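Local coordinates for protein neural cell adhesion molecule 1 (PDB 2HAZ) that serves as a neural cell adhesion molecule whose first fibronectin type III repeat carries an alpha-helix critical for N-glycan polysialylation, at residues A22-D27 / Y79-A84; K39-W44 / K89-I94; K60-S63 / I67-I70. One frame throughout, in Å; residues are numbered along the deposited sequence.

Contact 1: A22-D27 / Y79-A84. With NA (sodium ion), chain B.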
loop_
_atom_site.group_PDB
_atom_site.type_symbol
_atom_site.label_atom_id
_atom_site.label_comp_id
_atom_site.label_asym_id
_atom_site.label_seq_id
_atom_site.Cartn_x
_atom_site.Cartn_y
_atom_site.Cartn_z
ATOM N N ALA A 22 -8.327 -7.139 -3.502
ATOM C CA ALA A 22 -7.003 -7.750 -3.462
ATOM C C ALA A 22 -6.368 -7.550 -2.092
ATOM O O ALA A 22 -6.547 -6.488 -1.458
ATOM C CB ALA A 22 -6.106 -7.177 -4.544
ATOM N N GLN A 23 -5.657 -8.578 -1.638
ATOM C CA GLN A 23 -4.895 -8.517 -0.389
ATOM C C GLN A 23 -3.427 -8.198 -0.676
ATOM O O GLN A 23 -2.722 -8.969 -1.343
ATOM C CB GLN A 23 -5.018 -9.828 0.406
ATOM C CG GLN A 23 -6.407 -10.485 0.409
ATOM C CD GLN A 23 -7.374 -9.793 1.321
ATOM O OE1 GLN A 23 -7.370 -10.011 2.537
ATOM N NE2 GLN A 23 -8.231 -8.963 0.747
ATOM N N VAL A 24 -2.963 -7.056 -0.175
ATOM C CA VAL A 24 -1.602 -6.605 -0.452
ATOM C C VAL A 24 -0.742 -7.018 0.742
ATOM O O VAL A 24 -0.916 -6.503 1.847
ATOM C CB VAL A 24 -1.532 -5.065 -0.739
ATOM C CG1 VAL A 24 -0.106 -4.613 -1.002
ATOM C CG2 VAL A 24 -2.436 -4.662 -1.936
ATOM N N GLN A 25 0.165 -7.972 0.525
ATOM C CA GLN A 25 1.096 -8.386 1.574
ATOM C C GLN A 25 2.327 -7.519 1.564
ATOM O O GLN A 25 3.000 -7.401 0.531
ATOM C CB GLN A 25 1.557 -9.817 1.354
ATOM C CG GLN A 25 0.579 -10.859 1.779
ATOM C CD GLN A 25 1.220 -12.223 1.780
ATOM O OE1 GLN A 25 2.399 -12.380 2.158
ATOM N NE2 GLN A 25 0.454 -13.231 1.366
ATOM N N PHE A 26 2.667 -6.972 2.726
ATOM C CA PHE A 26 3.735 -5.982 2.809
ATOM C C PHE A 26 4.583 -6.114 4.085
ATOM O O PHE A 26 4.126 -6.688 5.086
ATOM C CB PHE A 26 3.147 -4.564 2.720
ATOM C CG PHE A 26 2.538 -4.071 4.015
ATOM C CD1 PHE A 26 3.263 -3.241 4.881
ATOM C CD2 PHE A 26 1.256 -4.439 4.376
ATOM C CE1 PHE A 26 2.698 -2.796 6.072
ATOM C CE2 PHE A 26 0.692 -3.986 5.555
ATOM C CZ PHE A 26 1.418 -3.175 6.408
ATOM N N ASP A 27 5.796 -5.551 4.018
ATOM C CA ASP A 27 6.706 -5.399 5.169
ATOM C C ASP A 27 6.685 -3.971 5.653
ATOM O O ASP A 27 6.694 -3.046 4.842
ATOM C CB ASP A 27 8.159 -5.627 4.763
ATOM C CG ASP A 27 8.401 -6.969 4.209
ATOM O OD1 ASP A 27 7.785 -7.937 4.706
ATOM O OD2 ASP A 27 9.223 -7.066 3.266
ATOM N N TYR A 79 -3.528 -4.010 -12.512
ATOM C CA TYR A 79 -3.308 -2.798 -11.695
ATOM C C TYR A 79 -1.851 -2.694 -11.220
ATOM O O TYR A 79 -1.169 -3.708 -11.069
ATOM C CB TYR A 79 -4.211 -2.772 -10.438
ATOM C CG TYR A 79 -5.680 -2.579 -10.707
ATOM C CD1 TYR A 79 -6.264 -1.318 -10.602
ATOM C CD2 TYR A 79 -6.487 -3.661 -11.085
ATOM C CE1 TYR A 79 -7.606 -1.129 -10.877
ATOM C CE2 TYR A 79 -7.826 -3.485 -11.350
ATOM C CZ TYR A 79 -8.380 -2.216 -11.245
ATOM O OH TYR A 79 -9.711 -2.036 -11.493
ATOM N N ALA A 80 -1.408 -1.467 -10.958
ATOM C CA ALA A 80 -0.198 -1.184 -10.155
ATOM C C ALA A 80 -0.651 -0.704 -8.793
ATOM O O ALA A 80 -1.590 0.097 -8.717
ATOM C CB ALA A 80 0.669 -0.093 -10.830
ATOM N N VAL A 81 0.015 -1.198 -7.741
ATOM C CA VAL A 81 -0.203 -0.732 -6.365
ATOM C C VAL A 81 1.137 -0.391 -5.695
ATOM O O VAL A 81 2.173 -0.993 -5.983
ATOM C CB VAL A 81 -1.027 -1.749 -5.530
ATOM C CG1 VAL A 81 -0.305 -3.066 -5.338
ATOM C CG2 VAL A 81 -1.457 -1.163 -4.182
ATOM N N ARG A 82 1.094 0.630 -4.850
ATOM C CA ARG A 82 2.226 1.020 -4.012
ATOM C C ARG A 82 1.696 1.452 -2.636
ATOM O O ARG A 82 0.499 1.756 -2.491
ATOM C CB ARG A 82 3.011 2.140 -4.707
ATOM C CG ARG A 82 2.231 3.434 -4.902
ATOM C CD ARG A 82 2.806 4.279 -6.043
ATOM N NE ARG A 82 2.425 5.673 -5.849
ATOM C CZ ARG A 82 2.833 6.705 -6.587
ATOM N NH1 ARG A 82 3.673 6.543 -7.600
ATOM N NH2 ARG A 82 2.389 7.916 -6.291
ATOM N N LEU A 83 2.590 1.442 -1.647
ATOM C CA LEU A 83 2.289 1.733 -0.250
ATOM C C LEU A 83 3.269 2.739 0.303
ATOM O O LEU A 83 4.457 2.681 -0.001
ATOM C CB LEU A 83 2.452 0.488 0.611
ATOM C CG LEU A 83 1.411 -0.619 0.666
ATOM C CD1 LEU A 83 1.901 -1.583 1.726
ATOM C CD2 LEU A 83 0.033 -0.082 1.044
ATOM N N ALA A 84 2.756 3.605 1.166
ATOM C CA ALA A 84 3.561 4.546 1.952
ATOM C C ALA A 84 3.074 4.524 3.395
ATOM O O ALA A 84 1.884 4.315 3.651
ATOM C CB ALA A 84 3.445 5.940 1.382
HETATM NA NA NA B . 8.895 -9.427 3.313
#
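The side chains of Phe26 and Leu83 meet nearly perpendicular to each other, with a methyl of the leucine pressed against the root of the aromatic side chain. Leu83 CD1 lies 3.4 Å from Phe26 CB and equally near Phe26 CG, and reaches the ring obliquely. The benzyl group is set there by its first torsion (chi1 79°), which holds CG between the backbone N and the carbonyl carbon. In the plane of the ring, at its edge, sits the carbonyl oxygen of Val24, while Tyr40 meets Phe26 edge-to-face. Two residues back along the strand the packing relaxes: Val24 CG2 and Val81 CG2 touch at 4.3 Å. The CA atoms of this valine pair are 8.5 Å apart, a spacing bridged by side chains alone. At the far end of strand 22-27, Asp27 binds the sodium ion through both carboxylate oxygens, OD1 at 2.3 Å and OD2 at 2.4 Å; Asp13 of the adjacent strand is a further ligand. Alternate residues of strands 22-27 and 78-87 thus meet in pairs between the two antiparallel sheets, as in the hydrophobic core of a fibronectin type III beta sandwich.

Contact 2: K39-W44 / K89-I94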
loop_
_atom_site.group_PDB
_atom_site.type_symbol
_atom_site.label_atom_id
_atom_site.label_comp_id
_atom_site.label_asym_id
_atom_site.label_seq_id
_atom_site.Cartn_x
_atom_site.Cartn_y
_atom_site.Cartn_z
ATOM N N LYS A 39 -0.339 5.445 10.109
ATOM C CA LYS A 39 -1.262 4.928 9.105
ATOM C C LYS A 39 -0.455 4.458 7.919
ATOM O O LYS A 39 0.712 4.835 7.762
ATOM C CB LYS A 39 -2.216 6.029 8.616
ATOM C CG LYS A 39 -3.266 6.481 9.606
ATOM C CD LYS A 39 -4.294 7.363 8.910
ATOM C CE LYS A 39 -5.321 7.962 9.880
ATOM N NZ LYS A 39 -5.912 6.969 10.824
ATOM N N TYR A 40 -1.091 3.643 7.081
ATOM C CA TYR A 40 -0.583 3.370 5.741
ATOM C C TYR A 40 -1.486 3.951 4.672
ATOM O O TYR A 40 -2.708 4.031 4.833
ATOM C CB TYR A 40 -0.374 1.871 5.508
ATOM C CG TYR A 40 0.787 1.307 6.299
ATOM C CD1 TYR A 40 2.080 1.305 5.782
ATOM C CD2 TYR A 40 0.582 0.778 7.568
ATOM C CE1 TYR A 40 3.154 0.792 6.528
ATOM C CE2 TYR A 40 1.645 0.260 8.320
ATOM C CZ TYR A 40 2.917 0.268 7.789
ATOM O OH TYR A 40 3.948 -0.242 8.531
ATOM N N LYS A 41 -0.884 4.350 3.565
ATOM C CA LYS A 41 -1.658 4.760 2.404
ATOM C C LYS A 41 -1.369 3.797 1.258
ATOM O O LYS A 41 -0.216 3.604 0.875
ATOM C CB LYS A 41 -1.310 6.196 2.008
ATOM C CG LYS A 41 -2.204 6.788 0.917
ATOM C CD LYS A 41 -1.634 8.136 0.502
ATOM C CE LYS A 41 -2.548 8.921 -0.379
ATOM N NZ LYS A 41 -1.850 10.201 -0.760
ATOM N N ALA A 42 -2.423 3.179 0.736
ATOM C CA ALA A 42 -2.323 2.444 -0.518
ATOM C C ALA A 42 -2.825 3.307 -1.659
ATOM O O ALA A 42 -3.882 3.919 -1.553
ATOM C CB ALA A 42 -3.135 1.152 -0.467
ATOM N N GLU A 43 -2.049 3.349 -2.734
ATOM C CA GLU A 43 -2.445 3.954 -4.000
ATOM C C GLU A 43 -2.427 2.888 -5.096
ATOM O O GLU A 43 -1.457 2.114 -5.205
ATOM C CB GLU A 43 -1.486 5.089 -4.363
ATOM C CG GLU A 43 -1.333 6.139 -3.270
ATOM C CD GLU A 43 -0.368 7.234 -3.660
ATOM O OE1 GLU A 43 0.850 7.083 -3.395
ATOM O OE2 GLU A 43 -0.834 8.247 -4.241
ATOM N N TRP A 44 -3.482 2.839 -5.912
ATOM C CA TRP A 44 -3.522 1.866 -7.021
ATOM C C TRP A 44 -4.078 2.508 -8.276
ATOM O O TRP A 44 -4.837 3.480 -8.202
ATOM C CB TRP A 44 -4.313 0.594 -6.653
ATOM C CG TRP A 44 -5.770 0.823 -6.323
ATOM C CD1 TRP A 44 -6.836 0.750 -7.180
ATOM C CD2 TRP A 44 -6.307 1.197 -5.049
ATOM N NE1 TRP A 44 -8.008 1.011 -6.499
ATOM C CE2 TRP A 44 -7.710 1.279 -5.189
ATOM C CE3 TRP A 44 -5.741 1.411 -3.783
ATOM C CZ2 TRP A 44 -8.555 1.633 -4.120
ATOM C CZ3 TRP A 44 -6.584 1.747 -2.714
ATOM C CH2 TRP A 44 -7.975 1.843 -2.893
ATOM N N LYS A 89 5.547 13.245 11.094
ATOM C CA LYS A 89 6.209 14.204 10.202
ATOM C C LYS A 89 5.500 14.312 8.855
ATOM O O LYS A 89 5.626 15.311 8.164
ATOM C CB LYS A 89 7.691 13.832 9.977
ATOM C CG LYS A 89 8.538 13.573 11.254
ATOM C CD LYS A 89 8.450 14.704 12.257
ATOM C CE LYS A 89 9.324 15.867 11.828
ATOM N NZ LYS A 89 9.293 16.977 12.841
ATOM N N GLY A 90 4.754 13.273 8.487
ATOM C CA GLY A 90 4.024 13.237 7.205
ATOM C C GLY A 90 4.217 11.901 6.512
ATOM O O GLY A 90 4.586 10.909 7.162
ATOM N N LEU A 91 3.972 11.875 5.201
ATOM C CA LEU A 91 4.108 10.660 4.396
ATOM C C LEU A 91 5.550 10.321 3.990
ATOM O O LEU A 91 6.289 11.163 3.453
ATOM C CB LEU A 91 3.206 10.755 3.156
ATOM C CG LEU A 91 2.599 9.449 2.639
ATOM C CD1 LEU A 91 1.673 8.806 3.664
ATOM C CD2 LEU A 91 1.847 9.731 1.339
ATOM N N GLY A 92 5.938 9.074 4.241
ATOM C CA GLY A 92 7.258 8.574 3.864
ATOM C C GLY A 92 7.404 8.104 2.420
ATOM O O GLY A 92 6.502 8.273 1.587
ATOM N N GLU A 93 8.560 7.507 2.130
ATOM C CA GLU A 93 8.884 7.036 0.795
ATOM C C GLU A 93 7.867 5.993 0.329
ATOM O O GLU A 93 7.519 5.095 1.084
ATOM C CB GLU A 93 10.274 6.384 0.803
ATOM C CG GLU A 93 10.957 6.472 -0.535
ATOM C CD GLU A 93 12.245 5.681 -0.593
ATOM O OE1 GLU A 93 12.772 5.310 0.473
ATOM O OE2 GLU A 93 12.729 5.424 -1.715
ATOM N N ILE A 94 7.397 6.128 -0.911
ATOM C CA ILE A 94 6.505 5.144 -1.512
ATOM C C ILE A 94 7.300 3.895 -1.871
ATOM O O ILE A 94 8.461 3.979 -2.318
ATOM C CB ILE A 94 5.795 5.682 -2.778
ATOM C CG1 ILE A 94 6.802 5.944 -3.911
ATOM C CG2 ILE A 94 5.023 6.956 -2.451
ATOM C CD1 ILE A 94 6.220 6.648 -5.147
#
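Lys41 makes the closer of the two touches, a single methylene, CD, meeting a methyl of Leu91. With CG anti to the backbone N (chi1 -172°) and the chain extended beyond it, the lysine stands upright on the outer face of its strand, its chain set across that of the leucine. Lys41 CD is 3.9 Å from Leu91 CD2. The other leucine methyl stays farther off, with Leu91 CD1 4.6 Å from Lys41 CD, so the leucine meets the lysine with one branch. Glu43, two residues on, emerges on the same outer face: its OE1 lies 4.3 Å from Ile94 CG2, a loose approach of a carboxylate to a methyl. Ile94 offers this branch methyl, while its longer CG1-CD1 arm lies farther from the acid, and the second carboxylate oxygen, OE2, is turned to the far side. Glu43 OE1 also forms a salt bridge with Arg82 NE, which fixes the acid over the strand between the two segments. That strand, 78-87, has backbone bonds to 39-44 at Ala84 and Arg82, and these two residues lie under Leu91 and Ile94. Leu91 extends over the intervening strand to the upright lysine, while Glu43 leans over it toward Ile94; strand 53-58 borders 39-46 on its other side, and helix 59-65 lies against the opposite face, at Tyr40.

Contact 3: K60-S63 / I67-I70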
loop_
_atom_site.group_PDB
_atom_site.type_symbol
_atom_site.label_atom_id
_atom_site.label_comp_id
_atom_site.label_asym_id
_atom_site.label_seq_id
_atom_site.Cartn_x
_atom_site.Cartn_y
_atom_site.Cartn_z
ATOM N N LYS A 60 -1.836 -0.319 13.099
ATOM C CA LYS A 60 -1.854 -1.467 14.003
ATOM C C LYS A 60 -2.382 -2.742 13.347
ATOM O O LYS A 60 -1.708 -3.758 13.364
ATOM C CB LYS A 60 -2.618 -1.181 15.285
ATOM C CG LYS A 60 -2.295 -2.219 16.348
ATOM C CD LYS A 60 -3.328 -2.206 17.427
ATOM C CE LYS A 60 -2.974 -3.171 18.531
ATOM N NZ LYS A 60 -3.908 -2.980 19.660
ATOM N N GLU A 61 -3.565 -2.679 12.749
ATOM C CA GLU A 61 -4.148 -3.868 12.122
ATOM C C GLU A 61 -3.369 -4.318 10.893
ATOM O O GLU A 61 -3.263 -5.516 10.624
ATOM C CB GLU A 61 -5.617 -3.650 11.764
ATOM C CG GLU A 61 -6.534 -3.688 12.958
ATOM C CD GLU A 61 -6.628 -2.353 13.648
ATOM O OE1 GLU A 61 -5.915 -1.404 13.242
ATOM O OE2 GLU A 61 -7.425 -2.224 14.599
ATOM N N ALA A 62 -2.823 -3.360 10.146
ATOM C CA ALA A 62 -2.103 -3.693 8.927
ATOM C C ALA A 62 -0.825 -4.454 9.269
ATOM O O ALA A 62 -0.506 -5.479 8.654
ATOM C CB ALA A 62 -1.793 -2.429 8.122
ATOM N N SER A 63 -0.096 -3.970 10.272
ATOM C CA SER A 63 1.184 -4.571 10.590
ATOM C C SER A 63 0.990 -5.921 11.293
ATOM O O SER A 63 1.824 -6.809 11.158
ATOM C CB SER A 63 2.052 -3.616 11.408
ATOM O OG SER A 63 1.555 -3.510 12.724
ATOM N N ILE A 67 -1.267 -7.358 5.991
ATOM C CA ILE A 67 -1.981 -6.965 4.757
ATOM C C ILE A 67 -2.756 -5.647 4.849
ATOM O O ILE A 67 -3.124 -5.176 5.937
ATOM C CB ILE A 67 -3.014 -8.053 4.289
ATOM C CG1 ILE A 67 -4.128 -8.227 5.327
ATOM C CG2 ILE A 67 -2.295 -9.370 3.890
ATOM C CD1 ILE A 67 -5.214 -9.240 4.971
ATOM N N VAL A 68 -3.002 -5.070 3.678
ATOM C CA VAL A 68 -4.097 -4.142 3.480
ATOM C C VAL A 68 -4.948 -4.637 2.296
ATOM O O VAL A 68 -4.421 -5.234 1.331
ATOM C CB VAL A 68 -3.620 -2.671 3.292
ATOM C CG1 VAL A 68 -2.922 -2.170 4.548
ATOM C CG2 VAL A 68 -2.723 -2.514 2.056
ATOM N N THR A 69 -6.252 -4.402 2.384
ATOM C CA THR A 69 -7.193 -4.853 1.367
ATOM C C THR A 69 -7.660 -3.694 0.532
ATOM O O THR A 69 -8.287 -2.761 1.038
ATOM C CB THR A 69 -8.457 -5.515 1.961
ATOM O OG1 THR A 69 -8.087 -6.565 2.853
ATOM C CG2 THR A 69 -9.324 -6.093 0.834
ATOM N N ILE A 70 -7.384 -3.778 -0.759
ATOM C CA ILE A 70 -7.874 -2.782 -1.680
ATOM C C ILE A 70 -9.187 -3.271 -2.289
ATOM O O ILE A 70 -9.416 -4.490 -2.472
ATOM C CB ILE A 70 -6.802 -2.362 -2.731
ATOM C CG1 ILE A 70 -6.350 -3.550 -3.580
ATOM C CG2 ILE A 70 -5.580 -1.694 -2.036
ATOM C CD1 ILE A 70 -5.160 -3.247 -4.511
#
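Ala62 supplies the close-fitting part, its methyl group set against the start of strand 67-70. Ala62 CB is 3.8 Å from Val68 CG1 and as near to the carbonyl oxygen of Ile67. That oxygen also faces the alanine backbone: Ala62 CA comes to 3.5 Å from Ile67 O in a CA-H...O contact, with an angle of 144° at the hydrogen. The valine methyl is placed for this by chi1 of -63°, which puts CG1 anti to the carbonyl carbon and beside the backbone N. The alanine methyl points to the side where Phe26 and Tyr40 lie, one from each sheet, and Tyr57 packs on Val68, so the small side chain is enclosed by apolar groups. Helix 59-65 bridges strands 53-58 and 67-70, a crossing from the four-stranded to the three-stranded sheet of the fibronectin type III sandwich; an alpha-helix in this repeat has been described as new and as critical for N-glycan polysialylation. The outer side is much looser. Ile67 directs its side chain away from the helix, no nearer to it than 5.6 Å, and lays it against Gln23 of strand 22-27. Lys60 and Glu61 are on the exposed flank of the helix, where the glutamate carboxylate leads away from the strand. Ser63 likewise points away, and its OG is hydrogen-bonded to the backbone oxygen of Ala59, one turn earlier in the same helix.

Contact 1 joins the two sheets. Contact 2 lies on the outer face of the four-stranded sheet, and contact 3 ties helix 59-65 to strand 67-70 of the three-stranded one; their centres are 11 Å and 10 Å from that of contact 1. Toward contact 2 the link is within one sheet: Ala84 O is 2.8 Å from Lys41 N, a probable hydrogen bond. Toward contact 3, strands 22-27 and 67-70 pair, with Val24 N 2.8 Å from Val68 O. Contacts 2 and 3, with centres 13 Å apart, meet across the interior, where Trp44 CE3 approaches Ile70 CG2 to 3.6 Å. The sodium ion belongs to the contact 1 end; the Ile67 side chain of contact 3 is about 11 Å from it.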